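Local coordinates for cytoplasmic protein (Cryptococcus neoformans var. grubii serotype A, PDB 7LPO), which probably hydrolyses the beta-glucosidic bond of steryl glucosides, as a sterylglucosidase of glycoside hydrolase family 5, at residues Y96-Y101 / R137-P142; A207-W212 / E274-C279; W464-A469 / V486-G491; V734-S739 / I766-N771. One frame throughout, in Å; residues are numbered along the deposited sequence.

Contact 1 of 4, residues Y96-Y101 / R137-P142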
loop_
_atom_site.group_PDB
_atom_site.type_symbol
_atom_site.label_atom_id
_atom_site.label_comp_id
_atom_site.label_asym_id
_atom_site.label_seq_id
_atom_site.Cartn_x
_atom_site.Cartn_y
_atom_site.Cartn_z
ATOM N N TYR A 96 -5.762 9.045 -15.295
ATOM C CA TYR A 96 -4.834 8.066 -14.745
ATOM C C TYR A 96 -4.256 7.178 -15.839
ATOM O O TYR A 96 -4.939 6.829 -16.803
ATOM C CB TYR A 96 -5.538 7.222 -13.690
ATOM C CG TYR A 96 -5.993 8.042 -12.500
ATOM C CD1 TYR A 96 -5.252 9.132 -12.061
ATOM C CD2 TYR A 96 -7.154 7.724 -11.814
ATOM C CE1 TYR A 96 -5.657 9.884 -10.984
ATOM C CE2 TYR A 96 -7.563 8.475 -10.729
ATOM C CZ TYR A 96 -6.815 9.553 -10.324
ATOM O OH TYR A 96 -7.225 10.308 -9.251
ATOM N N ASN A 97 -2.970 6.847 -15.698
ATOM C CA ASN A 97 -2.292 5.931 -16.608
ATOM C C ASN A 97 -1.585 4.805 -15.863
ATOM O O ASN A 97 -0.758 4.101 -16.460
ATOM C CB ASN A 97 -1.285 6.688 -17.479
ATOM C CG ASN A 97 -0.304 7.514 -16.654
ATOM O OD1 ASN A 97 -0.285 7.431 -15.425
ATOM N ND2 ASN A 97 0.518 8.314 -17.329
ATOM N N LEU A 98 -1.885 4.615 -14.581
ATOM C CA LEU A 98 -1.155 3.678 -13.741
ATOM C C LEU A 98 -2.123 2.946 -12.828
ATOM O O LEU A 98 -3.094 3.525 -12.333
ATOM C CB LEU A 98 -0.099 4.403 -12.896
ATOM C CG LEU A 98 0.655 3.599 -11.836
ATOM C CD1 LEU A 98 1.719 2.748 -12.484
ATOM C CD2 LEU A 98 1.270 4.545 -10.811
ATOM N N LEU A 99 -1.848 1.666 -12.616
ATOM C CA LEU A 99 -2.604 0.836 -11.692
ATOM C C LEU A 99 -1.607 0.024 -10.889
ATOM O O LEU A 99 -0.716 -0.595 -11.473
ATOM C CB LEU A 99 -3.571 -0.102 -12.420
ATOM C CG LEU A 99 -4.648 0.537 -13.288
ATOM C CD1 LEU A 99 -5.299 -0.533 -14.144
ATOM C CD2 LEU A 99 -5.675 1.255 -12.447
ATOM N N ARG A 100 -1.725 0.071 -9.562
ATOM C CA ARG A 100 -1.026 -0.851 -8.678
ATOM C C ARG A 100 -1.987 -2.005 -8.438
ATOM O O ARG A 100 -3.052 -1.817 -7.838
ATOM C CB ARG A 100 -0.623 -0.166 -7.378
ATOM C CG ARG A 100 0.178 -1.062 -6.442
ATOM C CD ARG A 100 0.866 -0.220 -5.408
ATOM N NE ARG A 100 1.576 -0.993 -4.396
ATOM C CZ ARG A 100 1.096 -1.272 -3.189
ATOM N NH1 ARG A 100 -0.124 -0.872 -2.832
ATOM N NH2 ARG A 100 1.841 -1.952 -2.332
ATOM N N TYR A 101 -1.647 -3.184 -8.958
ATOM C CA TYR A 101 -2.590 -4.293 -9.004
ATOM C C TYR A 101 -2.428 -5.170 -7.771
ATOM O O TYR A 101 -1.366 -5.756 -7.556
ATOM C CB TYR A 101 -2.407 -5.121 -10.276
ATOM C CG TYR A 101 -3.491 -6.157 -10.393
ATOM C CD1 TYR A 101 -3.381 -7.381 -9.744
ATOM C CD2 TYR A 101 -4.659 -5.890 -11.104
ATOM C CE1 TYR A 101 -4.396 -8.326 -9.821
ATOM C CE2 TYR A 101 -5.677 -6.835 -11.189
ATOM C CZ TYR A 101 -5.534 -8.048 -10.547
ATOM O OH TYR A 101 -6.545 -8.985 -10.615
ATOM N N ARG A 137 -0.421 1.405 -17.632
ATOM C CA ARG A 137 0.748 0.721 -17.103
ATOM C C ARG A 137 0.371 0.138 -15.747
ATOM O O ARG A 137 -0.439 0.709 -15.014
ATOM C CB ARG A 137 1.943 1.665 -16.958
ATOM C CG ARG A 137 2.307 2.440 -18.217
ATOM C CD ARG A 137 2.737 1.531 -19.386
ATOM N NE ARG A 137 3.367 2.352 -20.419
ATOM C CZ ARG A 137 4.390 1.976 -21.181
ATOM N NH1 ARG A 137 4.917 0.763 -21.055
ATOM N NH2 ARG A 137 4.893 2.825 -22.068
ATOM N N VAL A 138 0.952 -1.013 -15.420
ATOM C CA VAL A 138 0.605 -1.743 -14.207
ATOM C C VAL A 138 1.883 -2.226 -13.531
ATOM O O VAL A 138 2.813 -2.687 -14.204
ATOM C CB VAL A 138 -0.307 -2.951 -14.519
ATOM C CG1 VAL A 138 -0.534 -3.774 -13.263
ATOM C CG2 VAL A 138 -1.633 -2.523 -15.122
ATOM N N PHE A 139 1.934 -2.138 -12.197
ATOM C CA PHE A 139 2.909 -2.911 -11.440
ATOM C C PHE A 139 2.182 -3.708 -10.363
ATOM O O PHE A 139 1.141 -3.297 -9.838
ATOM C CB PHE A 139 4.077 -2.048 -10.889
ATOM C CG PHE A 139 3.725 -1.100 -9.787
ATOM C CD1 PHE A 139 3.147 0.112 -10.065
ATOM C CD2 PHE A 139 4.070 -1.391 -8.481
ATOM C CE1 PHE A 139 2.857 1.006 -9.050
ATOM C CE2 PHE A 139 3.784 -0.509 -7.460
ATOM C CZ PHE A 139 3.189 0.696 -7.745
ATOM N N MET A 140 2.708 -4.900 -10.113
ATOM C CA MET A 140 2.033 -5.920 -9.326
ATOM C C MET A 140 2.377 -5.779 -7.850
ATOM O O MET A 140 3.545 -5.617 -7.487
ATOM C CB MET A 140 2.436 -7.310 -9.817
ATOM C CG MET A 140 2.317 -7.536 -11.314
ATOM S SD MET A 140 0.640 -7.276 -11.938
ATOM C CE MET A 140 -0.285 -8.599 -11.359
ATOM N N ASP A 141 1.363 -5.874 -7.001
ATOM C CA ASP A 141 1.523 -5.710 -5.559
ATOM C C ASP A 141 1.141 -7.003 -4.862
ATOM O O ASP A 141 -0.060 -7.304 -4.730
ATOM C CB ASP A 141 0.660 -4.552 -5.063
ATOM C CG ASP A 141 0.314 -4.654 -3.580
ATOM O OD1 ASP A 141 1.112 -5.221 -2.791
ATOM O OD2 ASP A 141 -0.773 -4.156 -3.209
ATOM N N PRO A 142 2.114 -7.816 -4.424
ATOM C CA PRO A 142 1.799 -8.923 -3.509
ATOM C C PRO A 142 1.408 -8.375 -2.147
ATOM O O PRO A 142 2.260 -7.912 -1.378
ATOM C CB PRO A 142 3.106 -9.723 -3.443
ATOM C CG PRO A 142 4.101 -8.965 -4.216
ATOM C CD PRO A 142 3.561 -7.618 -4.544
HETATM O O HOH W 1 3.624 -4.375 -2.294
#
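R100 lies across F139 and then turns its guanidinium over D141, so one arginine meets a ring with its aliphatic part and a carboxylate with its charged end. CG sits over the face of the F139 ring, a CH-pi contact 4.1 Å from R100 CG to the ring centroid, and R100 CD comes to 3.4 Å from F139 CZ. CG is anti to the backbone N (chi1 -177°), which puts it over the ring, and the chain runs extended to NE. F139 CE2 lies at the edge of the guanidinium, near its plane. The D141 carboxylate is stacked on it, the two planes only 11° apart. The salt bridge from R100 NH1 to D141 OD2 (3.4 Å) is therefore one of charge alone, with no N-H aimed at the oxygen. D141 OD2 is hydrogen-bonded to H143, while R100 NH1 and NH2 bond to N42 and N270, and salt bridges run to D267 and E521. L98 CD1 lies at the F139 ring edge, 3.9 Å from F139 CD1. On the opposite face M140 CE packs on Y101 CD1 at 3.7 Å, and M140 SD stands oblique to the Y101 ring, 5.4 Å from its centroid, a Met-aromatic contact. Five backbone bonds hold the strands in parallel register. Neighbouring parallel strands joined through helix 118-133 are the beta-alpha-beta unit of the family's TIM barrel.

Contact 2 of 4, residues A207-W212 / E274-C279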
loop_
_atom_site.group_PDB
_atom_site.type_symbol
_atom_site.label_atom_id
_atom_site.label_comp_id
_atom_site.label_asym_id
_atom_site.label_seq_id
_atom_site.Cartn_x
_atom_site.Cartn_y
_atom_site.Cartn_z
ATOM N N ALA A 207 0.350 -12.817 17.720
ATOM C CA ALA A 207 0.375 -13.649 16.521
ATOM C C ALA A 207 1.306 -13.056 15.469
ATOM O O ALA A 207 2.195 -13.742 14.948
ATOM C CB ALA A 207 -1.039 -13.825 15.963
ATOM N N ASN A 208 1.093 -11.787 15.118
ATOM C CA ASN A 208 1.979 -11.128 14.166
ATOM C C ASN A 208 3.405 -11.056 14.701
ATOM O O ASN A 208 4.371 -11.159 13.933
ATOM C CB ASN A 208 1.477 -9.717 13.855
ATOM C CG ASN A 208 0.555 -9.673 12.657
ATOM O OD1 ASN A 208 0.967 -9.294 11.562
ATOM N ND2 ASN A 208 -0.710 -10.051 12.863
ATOM N N GLN A 209 3.558 -10.818 16.011
ATOM C CA GLN A 209 4.899 -10.711 16.579
ATOM C C GLN A 209 5.658 -12.017 16.398
ATOM O O GLN A 209 6.865 -12.019 16.139
ATOM C CB GLN A 209 4.821 -10.334 18.061
ATOM C CG GLN A 209 4.561 -8.865 18.307
ATOM C CD GLN A 209 4.171 -8.569 19.742
ATOM O OE1 GLN A 209 3.474 -9.357 20.395
ATOM N NE2 GLN A 209 4.619 -7.425 20.242
ATOM N N THR A 210 4.958 -13.142 16.506
ATOM C CA THR A 210 5.593 -14.435 16.298
ATOM C C THR A 210 5.810 -14.698 14.818
ATOM O O THR A 210 6.926 -15.017 14.392
ATOM C CB THR A 210 4.739 -15.545 16.914
ATOM O OG1 THR A 210 4.634 -15.326 18.321
ATOM C CG2 THR A 210 5.358 -16.917 16.657
ATOM N N ILE A 211 4.751 -14.548 14.022
ATOM C CA ILE A 211 4.780 -15.022 12.645
ATOM C C ILE A 211 5.807 -14.249 11.836
ATOM O O ILE A 211 6.546 -14.833 11.038
ATOM C CB ILE A 211 3.376 -14.930 12.021
ATOM C CG1 ILE A 211 2.457 -15.973 12.651
ATOM C CG2 ILE A 211 3.446 -15.149 10.512
ATOM C CD1 ILE A 211 0.973 -15.732 12.390
ATOM N N TRP A 212 5.863 -12.924 12.021
ATOM C CA TRP A 212 6.825 -12.121 11.278
ATOM C C TRP A 212 8.257 -12.412 11.709
ATOM O O TRP A 212 9.169 -12.343 10.882
ATOM C CB TRP A 212 6.502 -10.639 11.450
ATOM C CG TRP A 212 5.339 -10.183 10.648
ATOM C CD1 TRP A 212 4.149 -9.738 11.124
ATOM C CD2 TRP A 212 5.247 -10.134 9.215
ATOM N NE1 TRP A 212 3.318 -9.402 10.078
ATOM C CE2 TRP A 212 3.968 -9.640 8.896
ATOM C CE3 TRP A 212 6.124 -10.459 8.173
ATOM C CZ2 TRP A 212 3.542 -9.453 7.582
ATOM C CZ3 TRP A 212 5.702 -10.270 6.870
ATOM C CH2 TRP A 212 4.419 -9.773 6.585
ATOM N N GLU A 274 7.642 -6.429 11.201
ATOM C CA GLU A 274 8.961 -6.631 11.789
ATOM C C GLU A 274 8.933 -7.636 12.933
ATOM O O GLU A 274 9.991 -7.981 13.468
ATOM C CB GLU A 274 9.533 -5.294 12.292
ATOM C CG GLU A 274 9.232 -4.112 11.376
ATOM C CD GLU A 274 10.105 -2.879 11.658
ATOM O OE1 GLU A 274 10.310 -2.069 10.722
ATOM O OE2 GLU A 274 10.579 -2.717 12.808
ATOM N N GLY A 275 7.751 -8.107 13.318
ATOM C CA GLY A 275 7.641 -8.994 14.460
ATOM C C GLY A 275 8.309 -8.427 15.691
ATOM O O GLY A 275 8.162 -7.249 16.025
ATOM N N LEU A 276 9.059 -9.272 16.383
ATOM C CA LEU A 276 9.800 -8.854 17.560
ATOM C C LEU A 276 11.236 -8.466 17.246
ATOM O O LEU A 276 11.990 -8.140 18.168
ATOM C CB LEU A 276 9.775 -9.971 18.594
ATOM C CG LEU A 276 8.391 -10.196 19.206
ATOM C CD1 LEU A 276 8.371 -11.460 20.027
ATOM C CD2 LEU A 276 7.989 -8.988 20.046
ATOM N N ILE A 277 11.626 -8.483 15.971
ATOM C CA ILE A 277 13.017 -8.263 15.602
ATOM C C ILE A 277 13.417 -6.839 15.955
ATOM O O ILE A 277 12.761 -5.872 15.546
ATOM C CB ILE A 277 13.225 -8.518 14.105
ATOM C CG1 ILE A 277 12.947 -9.972 13.740
ATOM C CG2 ILE A 277 14.633 -8.148 13.714
ATOM C CD1 ILE A 277 12.675 -10.160 12.256
ATOM N N GLY A 278 14.511 -6.703 16.694
ATOM C CA GLY A 278 14.960 -5.407 17.140
ATOM C C GLY A 278 14.339 -4.930 18.427
ATOM O O GLY A 278 14.672 -3.832 18.879
ATOM N N CYS A 279 13.448 -5.710 19.035
ATOM C CA CYS A 279 12.880 -5.301 20.310
ATOM C C CYS A 279 14.001 -5.147 21.325
ATOM O O CYS A 279 14.807 -6.061 21.514
ATOM C CB CYS A 279 11.858 -6.317 20.812
ATOM S SG CYS A 279 11.064 -5.777 22.362
#
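Q209 and L276 cross where a helix meets a loop, the leucine's CD2 lying against the glutamine side chain. L276 CD2 is 3.8 Å from Q209 CG and 3.7 Å from Q209 NE2, while L276 CG reaches Q209 CB. Both residues place CG anti to their own carbonyl carbon (Q209 chi1 -79°, L276 chi1 -69°); the glutamine runs on extended beyond CG, and L276 crosses it obliquely, its CD2 touching CG, CD and NE2. One helical turn along, W212 offers its CB, 3.4 Å from G275 N. Its indole swings off from there, and W212 NE1 donates to N208 OD1 within the same helix at 2.8 Å, a rather bent bond (132° at the hydrogen) that helps fix the rotation of the ring. G275 has no side chain, and its CA comes to 3.5 Å from Q209 O. Its positive phi fits the second position of the type II' turn from E274 to I277, closed by I277 N on E274 O at 3.0 Å. No hydrogen bond passes directly between 207-212 and 274-279; instead the T213 hydroxyl bonds to both Q209 O and L276 N. The loop follows strand 263-267 and packs against three helices: L276 also rests on P299 and M303 of helix 299-306, and I277 touches F216 and A217 of helix 206-221 as well as F400 and F404 of helix 400-419.

Contact 3 of 4, residues W464-A469 / V486-G491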
loop_
_atom_site.group_PDB
_atom_site.type_symbol
_atom_site.label_atom_id
_atom_site.label_comp_id
_atom_site.label_asym_id
_atom_site.label_seq_id
_atom_site.Cartn_x
_atom_site.Cartn_y
_atom_site.Cartn_z
ATOM N N TRP A 464 -10.568 15.995 9.174
ATOM C CA TRP A 464 -9.634 16.970 8.618
ATOM C C TRP A 464 -9.454 18.036 9.686
ATOM O O TRP A 464 -10.333 18.875 9.892
ATOM C CB TRP A 464 -10.149 17.575 7.325
ATOM C CG TRP A 464 -9.231 18.626 6.792
ATOM C CD1 TRP A 464 -9.536 19.932 6.564
ATOM C CD2 TRP A 464 -7.847 18.470 6.438
ATOM N NE1 TRP A 464 -8.436 20.601 6.076
ATOM C CE2 TRP A 464 -7.386 19.728 5.989
ATOM C CE3 TRP A 464 -6.956 17.392 6.457
ATOM C CZ2 TRP A 464 -6.082 19.936 5.552
ATOM C CZ3 TRP A 464 -5.655 17.596 6.023
ATOM C CH2 TRP A 464 -5.229 18.859 5.579
ATOM N N ASN A 465 -8.326 17.993 10.391
ATOM C CA ASN A 465 -8.085 18.890 11.512
ATOM C C ASN A 465 -7.541 20.238 11.063
ATOM O O ASN A 465 -6.881 20.349 10.029
ATOM C CB ASN A 465 -7.101 18.245 12.478
ATOM C CG ASN A 465 -7.625 16.947 13.034
ATOM O OD1 ASN A 465 -7.215 15.847 12.633
ATOM N ND2 ASN A 465 -8.559 17.064 13.955
ATOM N N TRP A 466 -7.816 21.268 11.867
ATOM C CA TRP A 466 -7.264 22.598 11.645
ATOM C C TRP A 466 -5.803 22.678 12.055
ATOM O O TRP A 466 -5.175 23.729 11.875
ATOM C CB TRP A 466 -8.084 23.656 12.402
ATOM C CG TRP A 466 -8.306 23.351 13.853
ATOM C CD1 TRP A 466 -9.377 22.708 14.396
ATOM C CD2 TRP A 466 -7.442 23.683 14.947
ATOM N NE1 TRP A 466 -9.229 22.603 15.761
ATOM C CE2 TRP A 466 -8.050 23.198 16.123
ATOM C CE3 TRP A 466 -6.216 24.343 15.047
ATOM C CZ2 TRP A 466 -7.466 23.337 17.378
ATOM C CZ3 TRP A 466 -5.639 24.488 16.294
ATOM C CH2 TRP A 466 -6.261 23.981 17.445
ATOM N N PHE A 467 -5.264 21.596 12.609
ATOM C CA PHE A 467 -3.854 21.455 12.928
ATOM C C PHE A 467 -3.352 20.142 12.342
ATOM O O PHE A 467 -4.133 19.267 11.964
ATOM C CB PHE A 467 -3.621 21.439 14.440
ATOM C CG PHE A 467 -4.295 20.290 15.126
ATOM C CD1 PHE A 467 -5.620 20.384 15.507
ATOM C CD2 PHE A 467 -3.617 19.103 15.355
ATOM C CE1 PHE A 467 -6.263 19.324 16.124
ATOM C CE2 PHE A 467 -4.251 18.040 15.964
ATOM C CZ PHE A 467 -5.581 18.153 16.352
ATOM N N ASN A 468 -2.037 20.007 12.275
ATOM C CA ASN A 468 -1.414 18.751 11.881
ATOM C C ASN A 468 0.013 18.798 12.401
ATOM O O ASN A 468 0.424 19.777 13.029
ATOM C CB ASN A 468 -1.484 18.519 10.365
ATOM C CG ASN A 468 -1.448 17.039 9.996
ATOM O OD1 ASN A 468 -0.717 16.250 10.604
ATOM N ND2 ASN A 468 -2.242 16.656 8.998
ATOM N N ALA A 469 0.764 17.731 12.154
ATOM C CA ALA A 469 2.113 17.641 12.684
ATOM C C ALA A 469 2.981 16.831 11.738
ATOM O O ALA A 469 2.501 15.928 11.042
ATOM C CB ALA A 469 2.122 17.011 14.079
ATOM N N VAL A 486 4.352 20.899 15.126
ATOM C CA VAL A 486 2.946 21.207 14.898
ATOM C C VAL A 486 2.801 22.361 13.911
ATOM O O VAL A 486 3.584 23.323 13.916
ATOM C CB VAL A 486 2.256 21.528 16.235
ATOM C CG1 VAL A 486 0.817 21.976 16.008
ATOM C CG2 VAL A 486 2.301 20.319 17.161
ATOM N N ARG A 487 1.779 22.272 13.060
ATOM C CA ARG A 487 1.444 23.347 12.138
ATOM C C ARG A 487 -0.043 23.642 12.219
ATOM O O ARG A 487 -0.857 22.753 12.492
ATOM C CB ARG A 487 1.806 23.006 10.699
ATOM C CG ARG A 487 3.236 22.594 10.511
ATOM C CD ARG A 487 4.202 23.786 10.620
ATOM N NE ARG A 487 5.537 23.325 10.268
ATOM C CZ ARG A 487 6.340 22.675 11.101
ATOM N NH1 ARG A 487 5.953 22.448 12.351
ATOM N NH2 ARG A 487 7.531 22.266 10.691
ATOM N N ILE A 488 -0.382 24.908 11.983
ATOM C CA ILE A 488 -1.745 25.410 12.084
ATOM C C ILE A 488 -2.119 26.052 10.761
ATOM O O ILE A 488 -1.327 26.800 10.183
ATOM C CB ILE A 488 -1.871 26.435 13.231
ATOM C CG1 ILE A 488 -1.563 25.779 14.575
ATOM C CG2 ILE A 488 -3.249 27.080 13.232
ATOM C CD1 ILE A 488 -2.275 24.501 14.805
ATOM N N GLY A 489 -3.316 25.761 10.282
ATOM C CA GLY A 489 -3.815 26.451 9.103
ATOM C C GLY A 489 -3.510 25.712 7.819
ATOM O O GLY A 489 -2.545 24.960 7.710
ATOM N N GLU A 490 -4.360 25.949 6.815
ATOM C CA GLU A 490 -4.253 25.223 5.555
ATOM C C GLU A 490 -2.874 25.396 4.937
ATOM O O GLU A 490 -2.235 24.418 4.539
ATOM C CB GLU A 490 -5.328 25.700 4.577
ATOM C CG GLU A 490 -6.747 25.329 4.965
ATOM C CD GLU A 490 -7.091 23.878 4.643
ATOM O OE1 GLU A 490 -6.733 23.396 3.541
ATOM O OE2 GLU A 490 -7.731 23.230 5.500
ATOM N N GLY A 491 -2.409 26.639 4.834
ATOM C CA GLY A 491 -1.146 26.943 4.202
ATOM C C GLY A 491 0.010 26.195 4.833
ATOM O O GLY A 491 0.684 25.384 4.185
HETATM O O HOH W 2 -6.837 23.052 7.933
#
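A small two-stranded antiparallel sheet, pairing F467-A469 with V486-I488, leads here straight into helix 490-512. N468 and R487 form its hydrogen-bonded pair, with R487 N to N468 O at 2.8 Å and N468 N to R487 O at 3.0 Å. G489, the N-cap residue, extends the pairing by donating its N to W466 O (3.2 Å). On the face carrying F467 and I488, I488 CD1 presses against F467 CB at 3.4 Å and touches W466 CZ3 at 3.7 Å. F467 CD1 lies over the centre of the W466 ring. The other tryptophan acts through its edge: W464 NE1 donates to the syn lone pair of E490 OE2 at 2.8 Å, nearly straight (159°) and with the oxygen in the indole plane. A water also donates to OE2. This indole-carboxylate bond joins the segment before one strand to the first turn of the helix after the other, a strand-to-helix junction at the protein surface.

Contact 4 of 4, residues V734-S739 / I766-N771; sequences VTIVAS and IEVQRN
I736, I766 and V768 bring their branched side chains together on the packed face of this antiparallel pair. I736 stands side by side with both neighbours, its CG2 3.9 Å from I766 CD1 and its CG1 4.1 Å from V768 CG2. A738 CB meets I766 CG1 at one end of the row, and V734 CB meets V768 CG1 at the other. I766 points CG1 anti to its backbone N (chi1 -171°), which sets it between I736 and A738. L750 and W752 of strand 749-753 lie against this apolar row, and Y716 covers V734 and V768. Strand 734-738 is the outer strand of a four-stranded antiparallel sheet in the C-terminal domain, whose packing on strand 749-753 is consistent with a beta-sandwich. T735 with Q769 and V737 with E767 are the hydrogen-bonded pairs, the shortest bond running from E767 N to V737 O (2.8 Å). Their side chains leave from the opposite face, where the packing is looser: V737 is exposed, and its CG1 comes no nearer than 4.2 Å to E767 OE2. Water reaches the backbone on this side, one molecule donating to T735 O at 3.0 Å and more weakly to E767 O.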
loop_
_atom_site.group_PDB
_atom_site.type_symbol
_atom_site.label_atom_id
_atom_site.label_comp_id
_atom_site.label_asym_id
_atom_site.label_seq_id
_atom_site.Cartn_x
_atom_site.Cartn_y
_atom_site.Cartn_z
ATOM N N VAL A 734 -10.421 27.047 -21.831
ATOM C CA VAL A 734 -9.293 27.483 -21.019
ATOM C C VAL A 734 -8.509 28.579 -21.730
ATOM O O VAL A 734 -8.559 28.727 -22.953
ATOM C CB VAL A 734 -8.328 26.324 -20.681
ATOM C CG1 VAL A 734 -9.000 25.254 -19.835
ATOM C CG2 VAL A 734 -7.766 25.705 -21.971
ATOM N N THR A 735 -7.750 29.328 -20.931
ATOM C CA THR A 735 -6.744 30.269 -21.405
ATOM C C THR A 735 -5.370 29.714 -21.051
ATOM O O THR A 735 -5.154 29.278 -19.919
ATOM C CB THR A 735 -6.943 31.648 -20.773
ATOM O OG1 THR A 735 -8.095 32.280 -21.356
ATOM C CG2 THR A 735 -5.706 32.524 -21.007
ATOM N N ILE A 736 -4.453 29.725 -22.014
ATOM C CA ILE A 736 -3.130 29.132 -21.863
ATOM C C ILE A 736 -2.072 30.194 -22.132
ATOM O O ILE A 736 -2.147 30.913 -23.133
ATOM C CB ILE A 736 -2.943 27.934 -22.811
ATOM C CG1 ILE A 736 -3.944 26.819 -22.468
ATOM C CG2 ILE A 736 -1.510 27.432 -22.749
ATOM C CD1 ILE A 736 -4.081 25.770 -23.545
ATOM N N VAL A 737 -1.080 30.274 -21.250
ATOM C CA VAL A 737 0.043 31.196 -21.387
ATOM C C VAL A 737 1.319 30.374 -21.261
ATOM O O VAL A 737 1.638 29.877 -20.175
ATOM C CB VAL A 737 0.007 32.313 -20.335
ATOM C CG1 VAL A 737 1.192 33.259 -20.513
ATOM C CG2 VAL A 737 -1.306 33.077 -20.423
ATOM N N ALA A 738 2.043 30.223 -22.365
ATOM C CA ALA A 738 3.313 29.510 -22.385
ATOM C C ALA A 738 4.451 30.475 -22.695
ATOM O O ALA A 738 4.319 31.354 -23.551
ATOM C CB ALA A 738 3.289 28.376 -23.412
ATOM N N SER A 739 5.573 30.299 -21.995
ATOM C CA SER A 739 6.697 31.218 -22.128
ATOM C C SER A 739 7.461 31.002 -23.428
ATOM O O SER A 739 8.064 31.945 -23.952
ATOM C CB SER A 739 7.648 31.050 -20.942
ATOM O OG SER A 739 8.184 29.735 -20.931
ATOM N N ILE A 766 4.320 27.059 -18.330
ATOM C CA ILE A 766 3.010 27.070 -18.967
ATOM C C ILE A 766 1.977 27.240 -17.866
ATOM O O ILE A 766 2.060 26.579 -16.825
ATOM C CB ILE A 766 2.749 25.786 -19.786
ATOM C CG1 ILE A 766 1.475 25.953 -20.613
ATOM C CG2 ILE A 766 2.655 24.561 -18.893
ATOM C CD1 ILE A 766 1.388 25.007 -21.797
ATOM N N GLU A 767 1.017 28.135 -18.087
ATOM C CA GLU A 767 -0.041 28.413 -17.127
ATOM C C GLU A 767 -1.396 28.229 -17.793
ATOM O O GLU A 767 -1.591 28.619 -18.949
ATOM C CB GLU A 767 0.091 29.823 -16.564
ATOM C CG GLU A 767 1.457 30.098 -15.965
ATOM C CD GLU A 767 1.754 31.577 -15.831
ATOM O OE1 GLU A 767 1.229 32.195 -14.880
ATOM O OE2 GLU A 767 2.514 32.116 -16.674
ATOM N N VAL A 768 -2.325 27.633 -17.054
ATOM C CA VAL A 768 -3.640 27.273 -17.565
ATOM C C VAL A 768 -4.683 27.666 -16.532
ATOM O O VAL A 768 -4.453 27.537 -15.324
ATOM C CB VAL A 768 -3.728 25.763 -17.870
ATOM C CG1 VAL A 768 -5.137 25.384 -18.353
ATOM C CG2 VAL A 768 -2.673 25.356 -18.883
ATOM N N GLN A 769 -5.829 28.152 -17.002
ATOM C CA GLN A 769 -6.981 28.318 -16.130
ATOM C C GLN A 769 -8.243 28.269 -16.968
ATOM O O GLN A 769 -8.225 28.575 -18.164
ATOM C CB GLN A 769 -6.934 29.627 -15.335
ATOM C CG GLN A 769 -6.971 30.890 -16.165
ATOM C CD GLN A 769 -6.715 32.129 -15.321
ATOM O OE1 GLN A 769 -7.366 32.348 -14.298
ATOM N NE2 GLN A 769 -5.750 32.936 -15.736
ATOM N N ARG A 770 -9.343 27.892 -16.325
ATOM C CA ARG A 770 -10.633 27.926 -16.994
ATOM C C ARG A 770 -11.078 29.370 -17.202
ATOM O O ARG A 770 -11.014 30.192 -16.282
ATOM C CB ARG A 770 -11.680 27.169 -16.184
ATOM C CG ARG A 770 -13.021 27.063 -16.903
ATOM C CD ARG A 770 -14.032 26.280 -16.080
ATOM N NE ARG A 770 -15.333 26.230 -16.742
ATOM C CZ ARG A 770 -16.298 27.130 -16.562
ATOM N NH1 ARG A 770 -16.127 28.162 -15.741
ATOM N NH2 ARG A 770 -17.440 27.006 -17.211
ATOM N N ASN A 771 -11.524 29.677 -18.415
ATOM C CA ASN A 771 -12.068 30.999 -18.702
ATOM C C ASN A 771 -13.303 31.247 -17.855
ATOM O O ASN A 771 -14.275 30.488 -17.924
ATOM C CB ASN A 771 -12.408 31.109 -20.182
ATOM C CG ASN A 771 -11.179 31.149 -21.042
ATOM O OD1 ASN A 771 -10.189 31.802 -20.698
ATOM N ND2 ASN A 771 -11.218 30.439 -22.162
HETATM O O HOH W 3 -3.467 31.010 -18.127
HETATM O O HOH W 4 3.952 31.014 -18.437
#

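Contacts 1 and 2 are buried, whereas contacts 3 and 4 lie at the surface. Three of the four are strand pairs, parallel in contact 1 and antiparallel in contacts 3 and 4; contact 2 sets a helix against a loop and has no direct hydrogen bond between its segments. No two contacts share a strand or helix. Contact 1 buries an arginine-carboxylate pair beside an aromatic ring, whereas in contact 3 a carboxylate at the surface takes an indole N-H and a water; contact 4 divides into an apolar and a wetter face. Contacts 2 and 4 lie on opposite sides of the chain's centre, their own centres 54 Å apart, and contact 1 is nearest the middle.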